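Local coordinates for protein tryptophan synthase alpha chain (Campylobacter jejuni, PDB 3THA) that probably cleaves indoleglycerol phosphate to indole and glyceraldehyde 3-phosphate, as the alpha subunit in the last step of tryptophan biosynthesis, at residues B[48-53]-B[63-68]; B[80-85]-B[91-96]; B[155-160]-B[195-200]; B[193-196]-B[201-204]. All coordinates share one frame; numbering follows the deposited sequence. Where two conformers were deposited one is given.

Contact 1 (B[48-53]-B[63-68]); sequences GVAYSD and DAAKIA
A50 and D53 meet A65 and K66 where the loop leaving strand 44-48 of the TIM barrel folds against helix 60-70, the helix that follows that strand around the barrel. The case illustrates how one beta-alpha loop can be held by two different forces a few residues apart. The apolar part is small and close. The methyl groups of A50 and A65 both point across the interface, with CB of A50 3.6 Å from CB of A65; with side chains this short on both sides, the CA atoms of A50 and A65 come to 5.4 Å. Around this pair, A50 also touches L69 and A65 touches P54.

The polar part is a buried salt bridge. D53 carries its CG anti to the backbone N (chi1 -173°), which swings the carboxylate over to the lysine, while the K66 chain bends at chi2 and chi4 and passes diagonally across the acid, its CG 3.4 Å from OD2 of D53. The other carboxylate oxygen, OD1, is hydrogen-bonded to S149 of the second subunit, and K66 makes a cation-pi contact with F206 of that subunit, so the bridge lies where the two alpha chains of this assembly meet. Within the chain, NZ of K66 donates to OD2 of D53 over 2.6 Å, reaching the syn side of that oxygen 23° out of the carboxylate plane.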
loop_
_atom_site.group_PDB
_atom_site.type_symbol
_atom_site.label_atom_id
_atom_site.label_comp_id
_atom_site.label_asym_id
_atom_site.label_seq_id
_atom_site.Cartn_x
_atom_site.Cartn_y
_atom_site.Cartn_z
ATOM N N GLY B 48 9.435 -1.994 8.619
ATOM C CA GLY B 48 8.126 -1.452 8.397
ATOM C C GLY B 48 7.503 -1.116 9.726
ATOM O O GLY B 48 7.476 -1.963 10.636
ATOM N N VAL B 49 7.006 0.103 9.892
ATOM C CA VAL B 49 6.184 0.306 11.066
ATOM C C VAL B 49 4.727 0.253 10.621
ATOM O O VAL B 49 4.446 -0.079 9.436
ATOM C CB VAL B 49 6.545 1.542 11.878
ATOM C CG1 VAL B 49 5.826 1.509 13.228
ATOM C CG2 VAL B 49 8.075 1.603 12.125
ATOM N N ALA B 50 3.801 0.463 11.570
ATOM C CA ALA B 50 2.374 0.712 11.232
ATOM C C ALA B 50 1.853 1.974 11.995
ATOM O O ALA B 50 2.097 2.094 13.187
ATOM C CB ALA B 50 1.541 -0.526 11.533
ATOM N N TYR B 51 1.219 2.936 11.306
ATOM C CA TYR B 51 0.641 4.119 12.007
ATOM C C TYR B 51 -0.880 4.128 11.928
ATOM O O TYR B 51 -1.546 4.183 12.964
ATOM C CB TYR B 51 1.221 5.480 11.537
ATOM C CG TYR B 51 0.453 6.691 12.077
ATOM C CD1 TYR B 51 -0.302 7.483 11.224
ATOM C CD2 TYR B 51 0.437 6.999 13.455
ATOM C CE1 TYR B 51 -1.035 8.583 11.685
ATOM C CE2 TYR B 51 -0.305 8.099 13.942
ATOM C CZ TYR B 51 -1.038 8.893 13.038
ATOM O OH TYR B 51 -1.786 9.987 13.453
ATOM N N SER B 52 -1.394 4.110 10.694
ATOM C CA SER B 52 -2.822 3.947 10.435
ATOM C C SER B 52 -3.060 2.600 9.758
ATOM O O SER B 52 -2.298 2.191 8.871
ATOM C CB SER B 52 -3.364 5.090 9.563
ATOM O OG SER B 52 -3.657 6.248 10.334
ATOM N N ASP B 53 -4.119 1.913 10.175
ATOM C CA ASP B 53 -4.400 0.590 9.620
ATOM C C ASP B 53 -4.506 0.594 8.088
ATOM O O ASP B 53 -5.280 1.355 7.528
ATOM C CB ASP B 53 -5.638 -0.029 10.248
ATOM C CG ASP B 53 -5.846 -1.466 9.813
ATOM O OD1 ASP B 53 -6.695 -2.183 10.416
ATOM O OD2 ASP B 53 -5.145 -1.880 8.861
ATOM N N ASP B 63 -2.428 -7.511 7.359
ATOM C CA ASP B 63 -2.581 -8.345 8.554
ATOM C C ASP B 63 -1.515 -8.083 9.629
ATOM O O ASP B 63 -1.866 -7.816 10.807
ATOM C CB ASP B 63 -2.682 -9.800 8.159
ATOM C CG ASP B 63 -4.133 -10.207 7.843
ATOM O OD1 ASP B 63 -4.957 -10.395 8.787
ATOM O OD2 ASP B 63 -4.449 -10.323 6.631
ATOM N N ALA B 64 -0.241 -8.084 9.220
ATOM C CA ALA B 64 0.885 -7.897 10.153
ATOM C C ALA B 64 0.737 -6.568 10.892
ATOM O O ALA B 64 0.946 -6.475 12.159
ATOM C CB ALA B 64 2.187 -7.910 9.410
ATOM N N ALA B 65 0.357 -5.552 10.100
ATOM C CA ALA B 65 0.217 -4.189 10.594
ATOM C C ALA B 65 -1.014 -3.994 11.507
ATOM O O ALA B 65 -0.921 -3.274 12.512
ATOM C CB ALA B 65 0.239 -3.171 9.420
ATOM N N LYS B 66 -2.137 -4.670 11.208
ATOM C CA LYS B 66 -3.283 -4.618 12.105
ATOM C C LYS B 66 -2.876 -5.289 13.385
ATOM O O LYS B 66 -3.155 -4.802 14.498
ATOM C CB LYS B 66 -4.538 -5.312 11.544
ATOM C CG LYS B 66 -4.907 -4.997 10.089
ATOM C CD LYS B 66 -6.413 -5.096 9.973
ATOM C CE LYS B 66 -6.942 -4.955 8.545
ATOM N NZ LYS B 66 -6.339 -3.886 7.648
ATOM N N ILE B 67 -2.197 -6.418 13.239
ATOM C CA ILE B 67 -1.753 -7.145 14.419
ATOM C C ILE B 67 -0.853 -6.268 15.267
ATOM O O ILE B 67 -1.071 -6.159 16.472
ATOM C CB ILE B 67 -1.099 -8.477 14.081
ATOM C CG1 ILE B 67 -2.160 -9.429 13.482
ATOM C CG2 ILE B 67 -0.562 -9.109 15.351
ATOM C CD1 ILE B 67 -1.645 -10.459 12.454
ATOM N N ALA B 68 0.126 -5.598 14.647
ATOM C CA ALA B 68 0.998 -4.744 15.408
ATOM C C ALA B 68 0.151 -3.679 16.103
ATOM O O ALA B 68 0.346 -3.416 17.319
ATOM C CB ALA B 68 2.028 -4.086 14.502
#

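Contact 2 (B[80-85]-B[91-96]); sequences ELLARI and LVFMVY
L82 spreads its two methyl groups over two side chains of strand 90-94, CD2 meeting L91 and CD1 meeting F93. CD2 of L82 lies 4.0 Å from CD1 of L91, and CD1 of L82 lies 3.8 Å from CZ of F93. The two leucines slide past each other in opposite directions and touch through one methyl each.

F93 approaches from the opposite direction to L82. Its CB does not point directly at the helix, yet a chi1 of -86° sets the ring anti to the carbonyl carbon and carries its far end to the leucine, which meets it at a slant. The three touching residues are all buried and all apolar, and dispersion and the exclusion of water account for their association. L47 of the neighbouring strand 44-48 touches both L82 and F93, while I117 and L120 of strand 117-121 pack on the phenylalanine from the next strand over.

Alternating strand residues that turn outward to meet a covering helix, as L91 and F93 do here with helix 75-83, make up the layer between sheet and helices that is characteristic of the TIM barrel.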
loop_
_atom_site.group_PDB
_atom_site.type_symbol
_atom_site.label_atom_id
_atom_site.label_comp_id
_atom_site.label_asym_id
_atom_site.label_seq_id
_atom_site.Cartn_x
_atom_site.Cartn_y
_atom_site.Cartn_z
ATOM N N GLU B 80 11.484 3.084 21.314
ATOM C CA GLU B 80 11.892 2.483 22.608
ATOM C C GLU B 80 12.636 1.153 22.422
ATOM O O GLU B 80 13.591 0.876 23.108
ATOM C CB GLU B 80 10.693 2.281 23.538
ATOM C CG GLU B 80 10.363 3.473 24.407
ATOM C CD GLU B 80 9.176 3.191 25.332
ATOM O OE1 GLU B 80 8.057 3.681 25.013
ATOM O OE2 GLU B 80 9.357 2.452 26.349
ATOM N N LEU B 81 12.188 0.363 21.464
ATOM C CA LEU B 81 12.802 -0.900 21.097
ATOM C C LEU B 81 14.170 -0.787 20.435
ATOM O O LEU B 81 15.091 -1.539 20.773
ATOM C CB LEU B 81 11.865 -1.626 20.138
ATOM C CG LEU B 81 12.410 -2.835 19.409
ATOM C CD1 LEU B 81 12.712 -3.937 20.416
ATOM C CD2 LEU B 81 11.352 -3.248 18.439
ATOM N N LEU B 82 14.283 0.112 19.470
ATOM C CA LEU B 82 15.561 0.388 18.815
ATOM C C LEU B 82 16.679 0.768 19.766
ATOM O O LEU B 82 17.829 0.507 19.471
ATOM C CB LEU B 82 15.400 1.460 17.752
ATOM C CG LEU B 82 14.667 0.882 16.561
ATOM C CD1 LEU B 82 14.294 2.005 15.616
ATOM C CD2 LEU B 82 15.551 -0.190 15.874
ATOM N N ALA B 83 16.337 1.328 20.925
ATOM C CA ALA B 83 17.341 1.791 21.880
ATOM C C ALA B 83 17.873 0.634 22.689
ATOM O O ALA B 83 18.981 0.714 23.210
ATOM C CB ALA B 83 16.767 2.822 22.794
ATOM N N ARG B 84 17.094 -0.438 22.812
ATOM C CA ARG B 84 17.602 -1.613 23.507
ATOM C C ARG B 84 18.265 -2.665 22.615
ATOM O O ARG B 84 18.616 -3.728 23.082
ATOM C CB ARG B 84 16.579 -2.244 24.468
ATOM C CG ARG B 84 15.146 -1.856 24.298
ATOM C CD ARG B 84 14.271 -2.608 25.316
ATOM N NE ARG B 84 13.117 -3.173 24.632
ATOM C CZ ARG B 84 12.000 -2.509 24.408
ATOM N NH1 ARG B 84 11.000 -3.087 23.739
ATOM N NH2 ARG B 84 11.875 -1.271 24.856
ATOM N N ILE B 85 18.473 -2.338 21.347
ATOM C CA ILE B 85 18.966 -3.289 20.361
ATOM C C ILE B 85 20.418 -3.012 20.024
ATOM O O ILE B 85 20.797 -1.857 19.801
ATOM C CB ILE B 85 18.060 -3.214 19.074
ATOM C CG1 ILE B 85 16.836 -4.085 19.281
ATOM C CG2 ILE B 85 18.808 -3.559 17.758
ATOM C CD1 ILE B 85 17.071 -5.169 20.210
ATOM N N LEU B 91 20.094 -0.531 9.506
ATOM C CA LEU B 91 18.678 -0.374 9.771
ATOM C C LEU B 91 18.064 0.769 8.933
ATOM O O LEU B 91 18.551 1.903 8.937
ATOM C CB LEU B 91 18.464 -0.157 11.264
ATOM C CG LEU B 91 18.991 -1.299 12.153
ATOM C CD1 LEU B 91 18.812 -0.987 13.625
ATOM C CD2 LEU B 91 18.324 -2.665 11.786
ATOM N N VAL B 92 17.009 0.437 8.197
ATOM C CA VAL B 92 16.352 1.353 7.287
ATOM C C VAL B 92 14.834 1.354 7.581
ATOM O O VAL B 92 14.191 0.303 7.559
ATOM C CB VAL B 92 16.601 0.927 5.807
ATOM C CG1 VAL B 92 15.680 1.677 4.846
ATOM C CG2 VAL B 92 18.043 1.217 5.427
ATOM N N PHE B 93 14.272 2.525 7.885
ATOM C CA PHE B 93 12.835 2.639 7.984
ATOM C C PHE B 93 12.182 2.548 6.626
ATOM O O PHE B 93 12.660 3.105 5.645
ATOM C CB PHE B 93 12.421 3.939 8.637
ATOM C CG PHE B 93 12.378 3.879 10.119
ATOM C CD1 PHE B 93 11.871 2.761 10.773
ATOM C CD2 PHE B 93 12.826 4.946 10.867
ATOM C CE1 PHE B 93 11.825 2.700 12.156
ATOM C CE2 PHE B 93 12.806 4.896 12.272
ATOM C CZ PHE B 93 12.296 3.783 12.906
HETATM N N MSE B 94 11.079 1.831 6.568
HETATM C CA MSE B 94 10.168 1.939 5.464
HETATM C C MSE B 94 8.831 2.204 6.135
HETATM O O MSE B 94 8.284 1.340 6.767
HETATM C CB MSE B 94 10.187 0.668 4.635
HETATM C CG MSE B 94 9.147 0.554 3.585
HETATM SE SE MSE B 94 9.923 -0.638 2.246
HETATM C CE MSE B 94 8.414 -0.963 1.162
ATOM N N VAL B 95 8.359 3.438 6.043
ATOM C CA VAL B 95 7.091 3.862 6.612
ATOM C C VAL B 95 6.369 4.744 5.601
ATOM O O VAL B 95 6.982 5.338 4.745
ATOM C CB VAL B 95 7.312 4.731 7.912
ATOM C CG1 VAL B 95 7.855 3.895 9.045
ATOM C CG2 VAL B 95 8.237 5.884 7.644
ATOM N N TYR B 96 5.064 4.841 5.728
ATOM C CA TYR B 96 4.333 5.837 4.993
ATOM C C TYR B 96 4.524 7.169 5.641
ATOM O O TYR B 96 4.850 7.241 6.835
ATOM C CB TYR B 96 2.892 5.512 5.023
ATOM C CG TYR B 96 2.545 4.350 4.166
ATOM C CD1 TYR B 96 2.427 4.515 2.815
ATOM C CD2 TYR B 96 2.333 3.081 4.707
ATOM C CE1 TYR B 96 2.070 3.497 2.014
ATOM C CE2 TYR B 96 1.978 2.026 3.886
ATOM C CZ TYR B 96 1.839 2.262 2.528
ATOM O OH TYR B 96 1.477 1.285 1.624
#

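Contact 3 (B[155-160]-B[195-200]); sequences ERVKKL and RSFTNL
The first torsions of K158 and F197 bring lysine and ring together across this contact. K158 holds CG anti to its amide nitrogen (chi1 170°) and stays extended until chi4, so its methylene chain runs across the ring, while F197, with CG anti to the carbonyl carbon (chi1 -65°), turns one broad face to the helix.

The result is a CH-pi contact centred on the ring. CB of K158 sits 3.5 Å from the centroid of the F197 ring and only 9° off the ring normal, almost directly above its middle. Further out, CD of K158 comes to 3.4 Å from CE1 of F197, and CA of K158 covers the inner rim at 3.5 Å from CD2 of F197. The aromatic face is thus covered by backbone and aliphatic carbons; the lysine chain lies over the face, the two side chains crossing at about a right angle. Its end leads away from the contact.

V157 supplies a second, different approach. Its CG1 meets the ring at the edge, near the ring plane, 4.1 Å from CD2 of F197. On the face opposite K158, the hydroxyl oxygen of S196 stands above the rim of the ring.

F197 lies in the loop between helix 180-195 and strand 202-205, and it packs on helix 154-161, where K154 and V161 also touch it. V157 faces helix 180-195 as well, against K190, E193 and I194, so the phenylalanine extends the packing of two adjacent outer helices beyond the end of the second.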
loop_
_atom_site.group_PDB
_atom_site.type_symbol
_atom_site.label_atom_id
_atom_site.label_comp_id
_atom_site.label_asym_id
_atom_site.label_seq_id
_atom_site.Cartn_x
_atom_site.Cartn_y
_atom_site.Cartn_z
ATOM N N GLU B 155 15.413 10.004 -19.047
ATOM C CA GLU B 155 15.656 11.347 -18.513
ATOM C C GLU B 155 15.130 11.536 -17.075
ATOM O O GLU B 155 15.695 12.294 -16.288
ATOM C CB GLU B 155 15.093 12.404 -19.459
ATOM C CG GLU B 155 13.558 12.568 -19.439
ATOM C CD GLU B 155 12.807 11.581 -20.349
ATOM O OE1 GLU B 155 13.473 10.699 -20.995
ATOM O OE2 GLU B 155 11.543 11.701 -20.411
ATOM N N ARG B 156 14.059 10.850 -16.719
ATOM C CA ARG B 156 13.543 10.952 -15.368
ATOM C C ARG B 156 14.491 10.198 -14.402
ATOM O O ARG B 156 14.661 10.572 -13.244
ATOM C CB ARG B 156 12.079 10.450 -15.332
ATOM C CG ARG B 156 11.459 10.314 -13.927
ATOM C CD ARG B 156 10.816 11.603 -13.430
ATOM N NE ARG B 156 10.183 11.430 -12.120
ATOM C CZ ARG B 156 10.048 12.397 -11.200
ATOM N NH1 ARG B 156 10.504 13.638 -11.432
ATOM N NH2 ARG B 156 9.450 12.118 -10.036
ATOM N N VAL B 157 15.159 9.170 -14.911
ATOM C CA VAL B 157 16.092 8.391 -14.096
ATOM C C VAL B 157 17.365 9.207 -13.828
ATOM O O VAL B 157 17.836 9.289 -12.692
ATOM C CB VAL B 157 16.444 7.022 -14.784
ATOM C CG1 VAL B 157 17.598 6.312 -14.084
ATOM C CG2 VAL B 157 15.214 6.128 -14.878
ATOM N N LYS B 158 17.928 9.783 -14.882
ATOM C CA LYS B 158 19.091 10.669 -14.760
ATOM C C LYS B 158 18.808 11.743 -13.688
ATOM O O LYS B 158 19.593 11.940 -12.760
ATOM C CB LYS B 158 19.450 11.261 -16.130
ATOM C CG LYS B 158 20.488 12.379 -16.136
ATOM C CD LYS B 158 21.191 12.491 -17.514
ATOM C CE LYS B 158 22.020 13.785 -17.676
ATOM N NZ LYS B 158 23.328 13.813 -16.915
ATOM N N LYS B 159 17.666 12.400 -13.798
ATOM C CA LYS B 159 17.264 13.384 -12.816
ATOM C C LYS B 159 17.045 12.836 -11.372
ATOM O O LYS B 159 17.421 13.494 -10.393
ATOM C CB LYS B 159 16.042 14.136 -13.343
ATOM C CG LYS B 159 15.301 14.916 -12.316
ATOM C CD LYS B 159 13.947 15.421 -12.839
ATOM C CE LYS B 159 13.038 15.843 -11.655
ATOM N NZ LYS B 159 13.654 16.953 -10.832
ATOM N N LEU B 160 16.469 11.645 -11.216
ATOM C CA LEU B 160 16.255 11.114 -9.862
ATOM C C LEU B 160 17.548 10.651 -9.201
ATOM O O LEU B 160 17.703 10.779 -7.971
ATOM C CB LEU B 160 15.230 9.991 -9.872
ATOM C CG LEU B 160 13.783 10.472 -10.037
ATOM C CD1 LEU B 160 12.921 9.357 -10.634
ATOM C CD2 LEU B 160 13.179 10.957 -8.709
ATOM N N ARG B 195 23.488 2.823 -13.899
ATOM C CA ARG B 195 24.929 2.893 -13.699
ATOM C C ARG B 195 25.541 4.078 -14.419
ATOM O O ARG B 195 26.399 4.752 -13.853
ATOM C CB ARG B 195 25.638 1.593 -14.085
ATOM C CG ARG B 195 26.098 0.827 -12.871
ATOM C CD ARG B 195 26.098 -0.678 -13.075
ATOM N NE ARG B 195 25.993 -1.355 -11.776
ATOM C CZ ARG B 195 25.837 -2.665 -11.590
ATOM N NH1 ARG B 195 25.767 -3.507 -12.627
ATOM N NH2 ARG B 195 25.751 -3.133 -10.344
ATOM N N SER B 196 25.099 4.374 -15.640
ATOM C CA SER B 196 25.720 5.467 -16.366
ATOM C C SER B 196 25.374 6.880 -15.842
ATOM O O SER B 196 25.784 7.866 -16.449
ATOM C CB SER B 196 25.411 5.365 -17.858
ATOM O OG SER B 196 24.218 6.068 -18.172
ATOM N N PHE B 197 24.639 6.961 -14.730
ATOM C CA PHE B 197 24.212 8.230 -14.112
ATOM C C PHE B 197 24.649 8.363 -12.640
ATOM O O PHE B 197 24.795 9.485 -12.107
ATOM C CB PHE B 197 22.689 8.363 -14.172
ATOM C CG PHE B 197 22.131 8.461 -15.577
ATOM C CD1 PHE B 197 22.809 9.178 -16.573
ATOM C CD2 PHE B 197 20.911 7.870 -15.893
ATOM C CE1 PHE B 197 22.312 9.268 -17.885
ATOM C CE2 PHE B 197 20.390 7.968 -17.195
ATOM C CZ PHE B 197 21.105 8.678 -18.205
ATOM N N THR B 198 24.791 7.215 -11.972
ATOM C CA THR B 198 25.238 7.178 -10.583
ATOM C C THR B 198 26.130 5.985 -10.253
ATOM O O THR B 198 26.115 4.945 -10.932
ATOM C CB THR B 198 24.079 7.245 -9.557
ATOM O OG1 THR B 198 24.620 7.513 -8.258
ATOM C CG2 THR B 198 23.274 5.942 -9.523
ATOM N N ASN B 199 26.897 6.161 -9.181
ATOM C CA ASN B 199 27.803 5.136 -8.689
ATOM C C ASN B 199 27.273 4.352 -7.473
ATOM O O ASN B 199 27.915 3.387 -7.020
ATOM C CB ASN B 199 29.155 5.786 -8.413
ATOM C CG ASN B 199 29.756 6.397 -9.676
ATOM O OD1 ASN B 199 30.630 5.802 -10.300
ATOM N ND2 ASN B 199 29.245 7.570 -10.084
ATOM N N LEU B 200 26.104 4.767 -6.974
ATOM C CA LEU B 200 25.520 4.184 -5.774
ATOM C C LEU B 200 25.092 2.766 -6.063
ATOM O O LEU B 200 24.799 2.438 -7.231
ATOM C CB LEU B 200 24.278 4.956 -5.347
ATOM C CG LEU B 200 24.489 6.380 -4.865
ATOM C CD1 LEU B 200 23.164 7.080 -5.001
ATOM C CD2 LEU B 200 25.015 6.400 -3.408
#

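Contact 4 (B[193-196]-B[201-204]); sequences EIRS and PIFV
Strand 168-171, helix 180-195 and strand 202-205 form one beta-alpha-beta unit of the barrel, and this contact joins the last turn of the helix to the start of the second strand. I202 reaches outward from the strand and fits its CD1 against two consecutive helix residues. The closest approach to I194 is between CD1 of I202 and CG2 of I194 at 3.9 Å, with CB of I194 almost as near; the two isoleucines cross obliquely. A chi1 of -52° in I202 leaves CG1 anti to the carbonyl carbon, and the extended chi2 then carries CD1 out to the helix.

The exposed R195 meets the same methyl. Its chain bends at chi2, and NE of R195 comes to 4.0 Å from CD1 of I202. The charge is answered by D222, which makes a salt bridge with NH2 of R195 and accepts a hydrogen bond from the backbone N of I202. Where the helix gives way to the loop, OG of S196 donates to the carbonyl O of E193 over 3.1 Å.

The chemistry is therefore divided: a buried isoleucine pair makes the apolar seam, and one carboxylate beside it is shared, OD1 of D222 with the arginine and OD2 with the backbone N of I202, the first residue of the strand.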
loop_
_atom_site.group_PDB
_atom_site.type_symbol
_atom_site.label_atom_id
_atom_site.label_comp_id
_atom_site.label_asym_id
_atom_site.label_seq_id
_atom_site.Cartn_x
_atom_site.Cartn_y
_atom_site.Cartn_z
ATOM N N GLU B 193 21.726 1.341 -17.403
ATOM C CA GLU B 193 21.291 2.704 -17.624
ATOM C C GLU B 193 21.509 3.546 -16.364
ATOM O O GLU B 193 22.075 4.640 -16.432
ATOM C CB GLU B 193 19.816 2.704 -18.064
ATOM C CG GLU B 193 19.200 4.080 -18.220
ATOM C CD GLU B 193 17.773 4.047 -18.710
ATOM O OE1 GLU B 193 16.888 4.503 -17.975
ATOM O OE2 GLU B 193 17.523 3.597 -19.838
ATOM N N ILE B 194 21.069 3.035 -15.216
ATOM C CA ILE B 194 21.241 3.734 -13.964
ATOM C C ILE B 194 22.725 3.900 -13.704
ATOM O O ILE B 194 23.176 4.998 -13.347
ATOM C CB ILE B 194 20.624 2.972 -12.803
ATOM C CG1 ILE B 194 19.162 2.674 -13.101
ATOM C CG2 ILE B 194 20.754 3.776 -11.511
ATOM C CD1 ILE B 194 18.551 1.597 -12.253
ATOM N N ARG B 195 23.488 2.823 -13.899
ATOM C CA ARG B 195 24.929 2.893 -13.699
ATOM C C ARG B 195 25.541 4.078 -14.419
ATOM O O ARG B 195 26.399 4.752 -13.853
ATOM C CB ARG B 195 25.638 1.593 -14.085
ATOM C CG ARG B 195 26.098 0.827 -12.871
ATOM C CD ARG B 195 26.098 -0.678 -13.075
ATOM N NE ARG B 195 25.993 -1.355 -11.776
ATOM C CZ ARG B 195 25.837 -2.665 -11.590
ATOM N NH1 ARG B 195 25.767 -3.507 -12.627
ATOM N NH2 ARG B 195 25.751 -3.133 -10.344
ATOM N N SER B 196 25.099 4.374 -15.640
ATOM C CA SER B 196 25.720 5.467 -16.366
ATOM C C SER B 196 25.374 6.880 -15.842
ATOM O O SER B 196 25.784 7.866 -16.449
ATOM C CB SER B 196 25.411 5.365 -17.858
ATOM O OG SER B 196 24.218 6.068 -18.172
ATOM N N PRO B 201 25.044 1.926 -5.011
ATOM C CA PRO B 201 24.552 0.569 -5.176
ATOM C C PRO B 201 23.087 0.474 -5.655
ATOM O O PRO B 201 22.244 1.330 -5.346
ATOM C CB PRO B 201 24.754 -0.054 -3.798
ATOM C CG PRO B 201 24.998 1.093 -2.869
ATOM C CD PRO B 201 25.638 2.140 -3.684
ATOM N N ILE B 202 22.819 -0.551 -6.456
ATOM C CA ILE B 202 21.487 -0.814 -6.989
ATOM C C ILE B 202 20.996 -2.141 -6.420
ATOM O O ILE B 202 21.691 -3.160 -6.502
ATOM C CB ILE B 202 21.506 -0.796 -8.558
ATOM C CG1 ILE B 202 22.173 0.513 -9.035
ATOM C CG2 ILE B 202 20.070 -0.913 -9.147
ATOM C CD1 ILE B 202 22.680 0.516 -10.450
ATOM N N PHE B 203 19.840 -2.093 -5.771
ATOM C CA PHE B 203 19.183 -3.234 -5.138
ATOM C C PHE B 203 17.808 -3.428 -5.762
ATOM O O PHE B 203 17.034 -2.477 -5.856
ATOM C CB PHE B 203 18.977 -3.021 -3.626
ATOM C CG PHE B 203 20.240 -2.713 -2.829
ATOM C CD1 PHE B 203 21.494 -3.080 -3.263
ATOM C CD2 PHE B 203 20.139 -2.091 -1.597
ATOM C CE1 PHE B 203 22.634 -2.777 -2.512
ATOM C CE2 PHE B 203 21.282 -1.786 -0.832
ATOM C CZ PHE B 203 22.526 -2.121 -1.292
ATOM N N VAL B 204 17.500 -4.661 -6.174
ATOM C CA VAL B 204 16.219 -4.972 -6.786
ATOM C C VAL B 204 15.256 -5.663 -5.833
ATOM O O VAL B 204 15.588 -6.694 -5.257
ATOM C CB VAL B 204 16.370 -5.871 -8.002
ATOM C CG1 VAL B 204 15.049 -5.918 -8.741
ATOM C CG2 VAL B 204 17.458 -5.367 -8.931
#

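In the fold
The four contacts sit on one TIM barrel in two groups on opposite sides of the chain's centre, the centres of contacts 1 and 3 being about 33 Å apart. Contacts 1 and 2 lie at the two ends of one connection, from strand 44-48 to strand 90-94, and touch, CG2 of V49 lying 3.8 Å from CG1 of V95. Contacts 3 and 4 share R195 and S196 and join where CG1 of V157 meets CG1 of I194 at 4.1 Å. The predicted proton acceptors lie near the first group: the side chain of D57 is about 8 Å from that of K66, and E46 about 8 Å from F93. Contacts 3 and 4 lie away from both.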